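Local coordinates for protein putative phosphoglycolate phosphatase (Lactobacillus delbrueckii, PDB 2HI0) that probably hydrolyses 2-phosphoglycolate to glycolate and phosphate, as a member of the haloacid dehalogenase-like hydrolase superfamily, at residues A55-L60 and V72-K77; F48-V53 and I162-A167; G13-T18 and P113-L118. All coordinates share one frame; numbering follows the deposited sequence.

Contact 1: residues A55-L60 and V72-K77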
loop_
_atom_site.group_PDB
_atom_site.type_symbol
_atom_site.label_atom_id
_atom_site.label_comp_id
_atom_site.label_asym_id
_atom_site.label_seq_id
_atom_site.Cartn_x
_atom_site.Cartn_y
_atom_site.Cartn_z
ATOM N N ALA A 55 -11.042 0.858 -3.113
ATOM C CA ALA A 55 -11.255 -0.283 -2.206
ATOM C C ALA A 55 -12.752 -0.450 -1.902
ATOM O O ALA A 55 -13.304 -1.575 -1.975
ATOM C CB ALA A 55 -10.444 -0.106 -0.884
ATOM N N VAL A 56 -13.434 0.645 -1.552
ATOM C CA VAL A 56 -14.887 0.559 -1.239
ATOM C C VAL A 56 -15.701 0.289 -2.527
ATOM O O VAL A 56 -16.671 -0.486 -2.512
ATOM C CB VAL A 56 -15.369 1.760 -0.447
ATOM C CG1 VAL A 56 -16.889 1.775 -0.288
ATOM C CG2 VAL A 56 -14.697 1.753 0.915
ATOM N N THR A 57 -15.260 0.842 -3.640
ATOM C CA THR A 57 -15.945 0.577 -4.919
ATOM C C THR A 57 -15.875 -0.938 -5.242
ATOM O O THR A 57 -16.852 -1.575 -5.621
ATOM C CB THR A 57 -15.298 1.395 -6.076
ATOM O OG1 THR A 57 -15.298 2.791 -5.752
ATOM C CG2 THR A 57 -16.030 1.178 -7.437
ATOM N N ARG A 58 -14.668 -1.510 -5.121
ATOM C CA ARG A 58 -14.447 -2.950 -5.266
ATOM C C ARG A 58 -15.311 -3.768 -4.300
ATOM O O ARG A 58 -15.936 -4.789 -4.706
ATOM C CB ARG A 58 -12.972 -3.237 -5.089
ATOM C CG ARG A 58 -12.082 -2.933 -6.318
ATOM C CD ARG A 58 -10.616 -3.182 -5.910
ATOM N NE ARG A 58 -9.716 -3.049 -7.042
ATOM C CZ ARG A 58 -8.406 -2.884 -6.930
ATOM N NH1 ARG A 58 -7.863 -2.719 -5.722
ATOM N NH2 ARG A 58 -7.670 -2.808 -8.013
ATOM N N ALA A 59 -15.341 -3.342 -3.042
ATOM C CA ALA A 59 -16.092 -4.105 -2.015
ATOM C C ALA A 59 -17.592 -4.096 -2.290
ATOM O O ALA A 59 -18.241 -5.129 -2.169
ATOM C CB ALA A 59 -15.833 -3.551 -0.572
ATOM N N LEU A 60 -18.112 -2.960 -2.716
ATOM C CA LEU A 60 -19.522 -2.852 -3.090
ATOM C C LEU A 60 -19.827 -3.714 -4.319
ATOM O O LEU A 60 -20.870 -4.348 -4.386
ATOM C CB LEU A 60 -19.938 -1.391 -3.318
ATOM C CG LEU A 60 -20.040 -0.491 -2.094
ATOM C CD1 LEU A 60 -20.217 1.003 -2.486
ATOM C CD2 LEU A 60 -21.236 -0.958 -1.189
ATOM N N VAL A 72 -9.712 -6.118 -10.470
ATOM C CA VAL A 72 -8.331 -5.661 -10.668
ATOM C C VAL A 72 -8.284 -4.321 -11.425
ATOM O O VAL A 72 -7.564 -3.380 -11.010
ATOM C CB VAL A 72 -7.453 -6.734 -11.327
ATOM C CG1 VAL A 72 -6.047 -6.208 -11.578
ATOM C CG2 VAL A 72 -7.406 -8.039 -10.474
ATOM N N ALA A 73 -9.113 -4.198 -12.458
ATOM C CA ALA A 73 -9.124 -3.012 -13.340
ATOM C C ALA A 73 -9.838 -1.783 -12.721
ATOM O O ALA A 73 -9.785 -0.684 -13.271
ATOM C CB ALA A 73 -9.760 -3.373 -14.701
ATOM N N PHE A 74 -10.541 -1.970 -11.604
ATOM C CA PHE A 74 -11.083 -0.820 -10.915
ATOM C C PHE A 74 -9.999 0.187 -10.615
ATOM O O PHE A 74 -8.932 -0.150 -10.134
ATOM C CB PHE A 74 -11.809 -1.198 -9.643
ATOM C CG PHE A 74 -13.155 -1.872 -9.827
ATOM C CD1 PHE A 74 -13.441 -2.673 -10.910
ATOM C CD2 PHE A 74 -14.102 -1.774 -8.808
ATOM C CE1 PHE A 74 -14.703 -3.331 -11.018
ATOM C CE2 PHE A 74 -15.311 -2.371 -8.870
ATOM C CZ PHE A 74 -15.629 -3.210 -9.978
ATOM N N GLY A 75 -10.304 1.439 -10.882
ATOM C CA GLY A 75 -9.335 2.506 -10.644
ATOM C C GLY A 75 -8.517 2.825 -11.890
ATOM O O GLY A 75 -7.683 3.714 -11.831
ATOM N N THR A 76 -8.709 2.067 -12.973
ATOM C CA THR A 76 -8.005 2.246 -14.259
ATOM C C THR A 76 -9.007 2.617 -15.368
ATOM O O THR A 76 -10.240 2.475 -15.224
ATOM C CB THR A 76 -7.271 0.926 -14.717
ATOM O OG1 THR A 76 -8.200 -0.017 -15.299
ATOM C CG2 THR A 76 -6.432 0.283 -13.591
ATOM N N LYS A 77 -8.464 3.055 -16.499
ATOM C CA LYS A 77 -9.277 3.383 -17.672
ATOM C C LYS A 77 -10.096 2.214 -18.181
ATOM O O LYS A 77 -11.092 2.425 -18.847
ATOM C CB LYS A 77 -8.403 3.974 -18.796
ATOM C CG LYS A 77 -7.464 2.981 -19.443
#
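R58 lies along F74, their side chains running in opposite directions. Methylene CG of R58 sits 3.4 Å from F74 CD2, an oblique approach, and the guanidinium and phenyl planes are inclined by 30°. T57 meets the same part of the ring in two ways: its carbonyl O lies at the ring edge, 3.7 Å from F74 CE2, while its methyl CG2 comes within 3.8 Å of F74 CD2. OG1 of T57 lies beside the backbone N (chi1 -56°), which puts the methyl anti to that N and toward the ring; OG1 bonds with V53 O and the Q87 amide.

The polar link is R58 NH2 to V72 O, 3.1 Å long and bent (139° at the hydrogen). V72 O lies close to the guanidinium plane, but the donor stands above the carbonyl plane of V72. R58 NE takes L71 O and NH1 takes F47 O, so three backbone oxygens fix the rotation of this buried group.

F74 and G75 are the central residues of a type II turn, A73 to T76, G75 having the positive phi that its third position requires; A73 O accepts both T76 N (3.0 Å) and T76 OG1 (2.7 Å). V54, A61 and P82 also touch the phenyl side chain. An arginine joining helix 52-63 to backbone near the ends of helices 41-47 and 68-71 is consistent with the helical cap of a C1-type HAD hydrolase.

Contact 2: residues F48-V53 and I162-A167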
loop_
_atom_site.group_PDB
_atom_site.type_symbol
_atom_site.label_atom_id
_atom_site.label_comp_id
_atom_site.label_asym_id
_atom_site.label_seq_id
_atom_site.Cartn_x
_atom_site.Cartn_y
_atom_site.Cartn_z
ATOM N N PHE A 48 -7.879 -3.541 -1.399
ATOM C CA PHE A 48 -6.953 -2.425 -1.141
ATOM C C PHE A 48 -5.744 -2.434 -2.121
ATOM O O PHE A 48 -5.555 -3.414 -2.841
ATOM C CB PHE A 48 -6.584 -2.454 0.348
ATOM C CG PHE A 48 -7.707 -1.979 1.225
ATOM C CD1 PHE A 48 -7.863 -0.625 1.480
ATOM C CD2 PHE A 48 -8.655 -2.840 1.743
ATOM C CE1 PHE A 48 -8.896 -0.173 2.237
ATOM C CE2 PHE A 48 -9.704 -2.363 2.503
ATOM C CZ PHE A 48 -9.817 -1.041 2.737
ATOM N N GLY A 49 -4.998 -1.318 -2.190
ATOM C CA GLY A 49 -3.852 -1.129 -3.093
ATOM C C GLY A 49 -3.935 0.178 -3.881
ATOM O O GLY A 49 -2.924 0.837 -4.194
ATOM N N SER A 50 -5.154 0.557 -4.178
ATOM C CA SER A 50 -5.419 1.706 -5.034
ATOM C C SER A 50 -6.160 2.830 -4.324
ATOM O O SER A 50 -6.818 3.642 -4.974
ATOM C CB SER A 50 -6.197 1.265 -6.282
ATOM O OG SER A 50 -5.401 0.445 -7.126
ATOM N N GLY A 51 -6.058 2.817 -3.003
ATOM C CA GLY A 51 -6.732 3.824 -2.171
ATOM C C GLY A 51 -8.109 3.411 -1.723
ATOM O O GLY A 51 -8.722 2.456 -2.255
ATOM N N VAL A 52 -8.622 4.181 -0.783
ATOM C CA VAL A 52 -9.866 3.805 -0.142
ATOM C C VAL A 52 -11.103 3.925 -1.018
ATOM O O VAL A 52 -12.020 3.170 -0.861
ATOM C CB VAL A 52 -10.115 4.584 1.185
ATOM C CG1 VAL A 52 -9.060 4.192 2.208
ATOM C CG2 VAL A 52 -10.202 6.072 0.968
ATOM N N VAL A 53 -11.115 4.860 -1.941
ATOM C CA VAL A 53 -12.271 5.000 -2.881
ATOM C C VAL A 53 -12.373 3.756 -3.764
ATOM O O VAL A 53 -13.442 3.159 -3.884
ATOM C CB VAL A 53 -12.168 6.308 -3.736
ATOM C CG1 VAL A 53 -13.222 6.343 -4.835
ATOM C CG2 VAL A 53 -12.248 7.565 -2.846
ATOM N N ILE A 162 -4.404 15.594 -3.942
ATOM C CA ILE A 162 -3.126 15.149 -4.474
ATOM C C ILE A 162 -3.300 13.734 -5.039
ATOM O O ILE A 162 -3.852 12.847 -4.353
ATOM C CB ILE A 162 -2.077 15.135 -3.373
ATOM C CG1 ILE A 162 -1.941 16.548 -2.778
ATOM C CG2 ILE A 162 -0.704 14.617 -3.891
ATOM C CD1 ILE A 162 -1.321 17.570 -3.764
ATOM N N ARG A 163 -2.864 13.519 -6.269
ATOM C CA ARG A 163 -3.081 12.206 -6.903
ATOM C C ARG A 163 -2.453 11.022 -6.136
ATOM O O ARG A 163 -1.306 11.091 -5.658
ATOM C CB ARG A 163 -2.621 12.177 -8.363
ATOM C CG ARG A 163 -3.333 13.158 -9.236
ATOM C CD ARG A 163 -2.974 13.004 -10.665
ATOM N NE ARG A 163 -1.552 13.285 -10.956
ATOM C CZ ARG A 163 -1.020 13.261 -12.179
ATOM N NH1 ARG A 163 -1.770 12.919 -13.217
ATOM N NH2 ARG A 163 0.260 13.505 -12.365
ATOM N N ARG A 164 -3.232 9.930 -6.068
ATOM C CA ARG A 164 -2.776 8.710 -5.476
ATOM C C ARG A 164 -1.783 8.000 -6.380
ATOM O O ARG A 164 -1.673 8.314 -7.553
ATOM C CB ARG A 164 -3.982 7.826 -5.174
ATOM C CG ARG A 164 -4.705 7.375 -6.467
ATOM C CD ARG A 164 -5.692 6.253 -6.130
ATOM N NE ARG A 164 -6.514 5.864 -7.287
ATOM C CZ ARG A 164 -6.184 4.960 -8.200
ATOM N NH1 ARG A 164 -5.016 4.328 -8.184
ATOM N NH2 ARG A 164 -7.052 4.682 -9.161
ATOM N N LYS A 165 -1.092 7.035 -5.810
ATOM C CA LYS A 165 -0.256 6.117 -6.588
ATOM C C LYS A 165 -1.255 5.384 -7.514
ATOM O O LYS A 165 -2.391 5.041 -7.083
ATOM C CB LYS A 165 0.458 5.091 -5.684
ATOM C CG LYS A 165 1.511 5.603 -4.687
ATOM C CD LYS A 165 1.633 4.653 -3.475
ATOM C CE LYS A 165 2.093 3.279 -3.912
ATOM N NZ LYS A 165 2.061 2.282 -2.793
ATOM N N PRO A 166 -0.842 5.063 -8.741
ATOM C CA PRO A 166 0.502 5.142 -9.309
ATOM C C PRO A 166 0.889 6.426 -10.029
ATOM O O PRO A 166 1.939 6.403 -10.678
ATOM C CB PRO A 166 0.512 3.949 -10.266
ATOM C CG PRO A 166 -0.875 3.893 -10.818
ATOM C CD PRO A 166 -1.773 4.364 -9.674
ATOM N N ALA A 167 0.137 7.536 -9.848
ATOM C CA ALA A 167 0.637 8.835 -10.326
ATOM C C ALA A 167 1.954 9.095 -9.622
ATOM O O ALA A 167 2.143 8.625 -8.480
ATOM C CB ALA A 167 -0.347 9.982 -10.034
HETATM O O HOH W 1 -0.333 0.672 -3.429
#
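R164 is the residue of the 162-167 loop that presses on S50, and it does so with the end of its side chain. CD comes to 3.1 Å from S50 O, and the same oxygen lies over a face of the guanidinium, 3.2 Å from R164 NE; the N-H is not directed at the oxygen, so no hydrogen bond forms and this is a polar contact on the face. S50 CB covers that group as well, near the rim, at 3.8 Å from R164 NH1. The chain is extended from CG to NE and then turns at chi4 (87°), setting the guanidinium plane across the direction of the chain. NH1 folds back to donate to K165 O (2.9 Å), meeting a lone pair of that oxygen in the carbonyl plane, although the acceptor is tilted 19° from the guanidinium plane; NH2 makes a weak bond to G75 O.

K165 follows, and reaches the other segment through water: NZ donates to water 1 (3.0 Å), which donates to G49 O (2.7 Å). NZ also forms salt bridges with D10 and D194 and a hydrogen bond with Y187 OH. The side chain of N134 spans the same gap, its OD1 receiving K165 N and its ND2 donating to G49 O.

P166 comes after a cis peptide bond and gives its carbonyl to N200, while A167 N returns to R164 O at 3.0 Å, closing the loop on itself. D10 ligates the sodium ion, so a lysine bridged to it, followed by proline, fits the motif III lysine of HAD phosphatases, here facing the glycine-flanked S50 loop of the cap across the active-site cleft.

Contact 3: residues G13-T18 and P113-L118. With EDO (1,2-ethanediol), chain I.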
loop_
_atom_site.group_PDB
_atom_site.type_symbol
_atom_site.label_atom_id
_atom_site.label_comp_id
_atom_site.label_asym_id
_atom_site.label_seq_id
_atom_site.Cartn_x
_atom_site.Cartn_y
_atom_site.Cartn_z
ATOM N N GLY A 13 0.936 -4.531 3.564
ATOM C CA GLY A 13 1.434 -5.752 2.910
ATOM C C GLY A 13 2.927 -5.775 2.665
ATOM O O GLY A 13 3.459 -6.720 2.097
ATOM N N THR A 14 3.622 -4.725 3.085
ATOM C CA THR A 14 5.013 -4.538 2.765
ATOM C C THR A 14 5.770 -4.383 4.068
ATOM O O THR A 14 6.554 -5.247 4.446
ATOM C CB THR A 14 5.240 -3.345 1.797
ATOM O OG1 THR A 14 4.434 -3.551 0.610
ATOM C CG2 THR A 14 6.656 -3.243 1.420
ATOM N N ILE A 15 5.549 -3.282 4.789
ATOM C CA ILE A 15 6.202 -3.133 6.087
ATOM C C ILE A 15 5.301 -3.417 7.303
ATOM O O ILE A 15 5.776 -3.816 8.335
ATOM C CB ILE A 15 6.924 -1.792 6.233
ATOM C CG1 ILE A 15 5.937 -0.599 6.231
ATOM C CG2 ILE A 15 8.046 -1.671 5.152
ATOM C CD1 ILE A 15 6.620 0.799 6.489
ATOM N N LEU A 16 3.988 -3.248 7.106
ATOM C CA LEU A 16 2.975 -3.442 8.146
ATOM C C LEU A 16 1.935 -4.479 7.716
ATOM O O LEU A 16 1.415 -4.433 6.596
ATOM C CB LEU A 16 2.258 -2.133 8.508
ATOM C CG LEU A 16 3.109 -1.163 9.343
ATOM C CD1 LEU A 16 2.279 0.050 9.681
ATOM C CD2 LEU A 16 3.613 -1.786 10.646
ATOM N N ASP A 17 1.624 -5.378 8.657
ATOM C CA ASP A 17 0.653 -6.447 8.509
ATOM C C ASP A 17 -0.712 -5.835 8.915
ATOM O O ASP A 17 -1.100 -5.841 10.095
ATOM C CB ASP A 17 1.083 -7.582 9.425
ATOM C CG ASP A 17 0.281 -8.824 9.264
ATOM O OD1 ASP A 17 -0.789 -8.801 8.614
ATOM O OD2 ASP A 17 0.780 -9.816 9.839
ATOM N N THR A 18 -1.432 -5.292 7.920
ATOM C CA THR A 18 -2.635 -4.458 8.151
ATOM C C THR A 18 -3.967 -5.110 7.811
ATOM O O THR A 18 -5.025 -4.509 8.053
ATOM C CB THR A 18 -2.533 -3.162 7.287
ATOM O OG1 THR A 18 -2.298 -3.525 5.953
ATOM C CG2 THR A 18 -1.391 -2.224 7.740
ATOM N N PRO A 113 7.531 -9.821 10.535
ATOM C CA PRO A 113 8.800 -10.347 11.068
ATOM C C PRO A 113 10.021 -9.908 10.243
ATOM O O PRO A 113 10.024 -9.996 9.023
ATOM C CB PRO A 113 8.603 -11.859 11.013
ATOM C CG PRO A 113 7.094 -12.011 11.112
ATOM C CD PRO A 113 6.518 -10.872 10.348
ATOM N N GLY A 114 11.037 -9.400 10.918
ATOM C CA GLY A 114 12.211 -8.962 10.199
ATOM C C GLY A 114 12.293 -7.519 9.780
ATOM O O GLY A 114 13.347 -7.051 9.407
ATOM N N ILE A 115 11.158 -6.832 9.698
ATOM C CA ILE A 115 11.120 -5.456 9.173
ATOM C C ILE A 115 11.836 -4.402 10.055
ATOM O O ILE A 115 12.568 -3.563 9.558
ATOM C CB ILE A 115 9.668 -5.062 8.868
ATOM C CG1 ILE A 115 9.088 -5.880 7.675
ATOM C CG2 ILE A 115 9.508 -3.502 8.751
ATOM C CD1 ILE A 115 9.912 -5.778 6.380
ATOM N N LEU A 116 11.612 -4.462 11.355
ATOM C CA LEU A 116 12.345 -3.591 12.305
ATOM C C LEU A 116 13.880 -3.760 12.175
ATOM O O LEU A 116 14.631 -2.762 12.127
ATOM C CB LEU A 116 11.847 -3.809 13.738
ATOM C CG LEU A 116 10.415 -3.345 14.011
ATOM C CD1 LEU A 116 9.956 -3.680 15.430
ATOM C CD2 LEU A 116 10.259 -1.838 13.729
ATOM N N ASP A 117 14.342 -4.999 12.061
ATOM C CA ASP A 117 15.757 -5.250 11.858
ATOM C C ASP A 117 16.232 -4.680 10.505
ATOM O O ASP A 117 17.297 -4.106 10.413
ATOM C CB ASP A 117 16.099 -6.757 11.878
ATOM C CG ASP A 117 15.983 -7.434 13.280
ATOM O OD1 ASP A 117 15.917 -6.764 14.323
ATOM O OD2 ASP A 117 15.962 -8.687 13.307
ATOM N N LEU A 118 15.440 -4.871 9.466
ATOM C CA LEU A 118 15.767 -4.321 8.152
ATOM C C LEU A 118 16.011 -2.833 8.205
ATOM O O LEU A 118 16.988 -2.327 7.656
ATOM C CB LEU A 118 14.637 -4.651 7.154
ATOM C CG LEU A 118 14.655 -4.047 5.728
ATOM C CD1 LEU A 118 15.796 -4.560 4.889
ATOM C CD2 LEU A 118 13.272 -4.277 5.020
HETATM C C1 EDO I . 8.473 -10.688 6.155
HETATM O O1 EDO I . 8.022 -11.185 7.413
HETATM C C2 EDO I . 9.263 -11.834 5.574
HETATM O O2 EDO I . 10.544 -11.761 6.204
#
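Peptide groups are the flat elements at this contact, and their carbonyl oxygens meet aliphatic carbon of I115: CG2 lies 3.8 Å from I15 O, and CD1 lies 3.9 Å from T14 O. Segment 13-18 is consistent with the squiggle and the start of the flap of the HAD fold: the short, weakly bonded strand 16-17 pairs antiparallel with 110-111, with the cap inserted between the two strands. G13 N donates to L16 O (3.1 Å), tying together the two ends of the coiled G13-L16 stretch.

Side chain meets side chain through I115 CG2 and I15 CB, 4.0 Å apart. With I115 CG1 anti to its carbonyl carbon (chi1 -68°), CG2 is directed at I15 while CG1 carries CD1 to the T14 carbonyl. Beyond CB the I15 side chain turns from the helix and touches F9 of strand 6-9; L118, one turn after I115, reaches F9 too. The contact thus packs the first turn of helix 115-124 on this probable squiggle.

The polar need of T14 O is met by W210 NE1, which donates to it. T14 itself belongs to a DxDx(T/V)-type sequence, and its side chain is about 4 Å from the sodium ion held by D10, D12 and D190. Just before the helix, P113 O accepts from O1 of a 1,2-ethanediol, probably from the crystallisation liquor, at 2.8 Å.

The three contacts run from cap to core. Contact 1 lies within the helical cap, contact 2 joins cap to core, and contact 3 is in the core domain. Centre to centre, contact 1 is about 11 Å from contact 2 and about 26 Å from contact 3. Contacts 1 and 2 share helix 52-63 and touch directly: A55 CB lies 3.5 Å from F48 CE1. The nearest atoms of contacts 2 and 3 are about 7 Å apart, and both border the sodium site, contact 2 through K165, bridged to the ligand D10, and contact 3 through T14; S50 stays about 9 Å from the ion. Helices of the cap occupy much of the chain between 18 and 113, the insertion that contact 3 brackets.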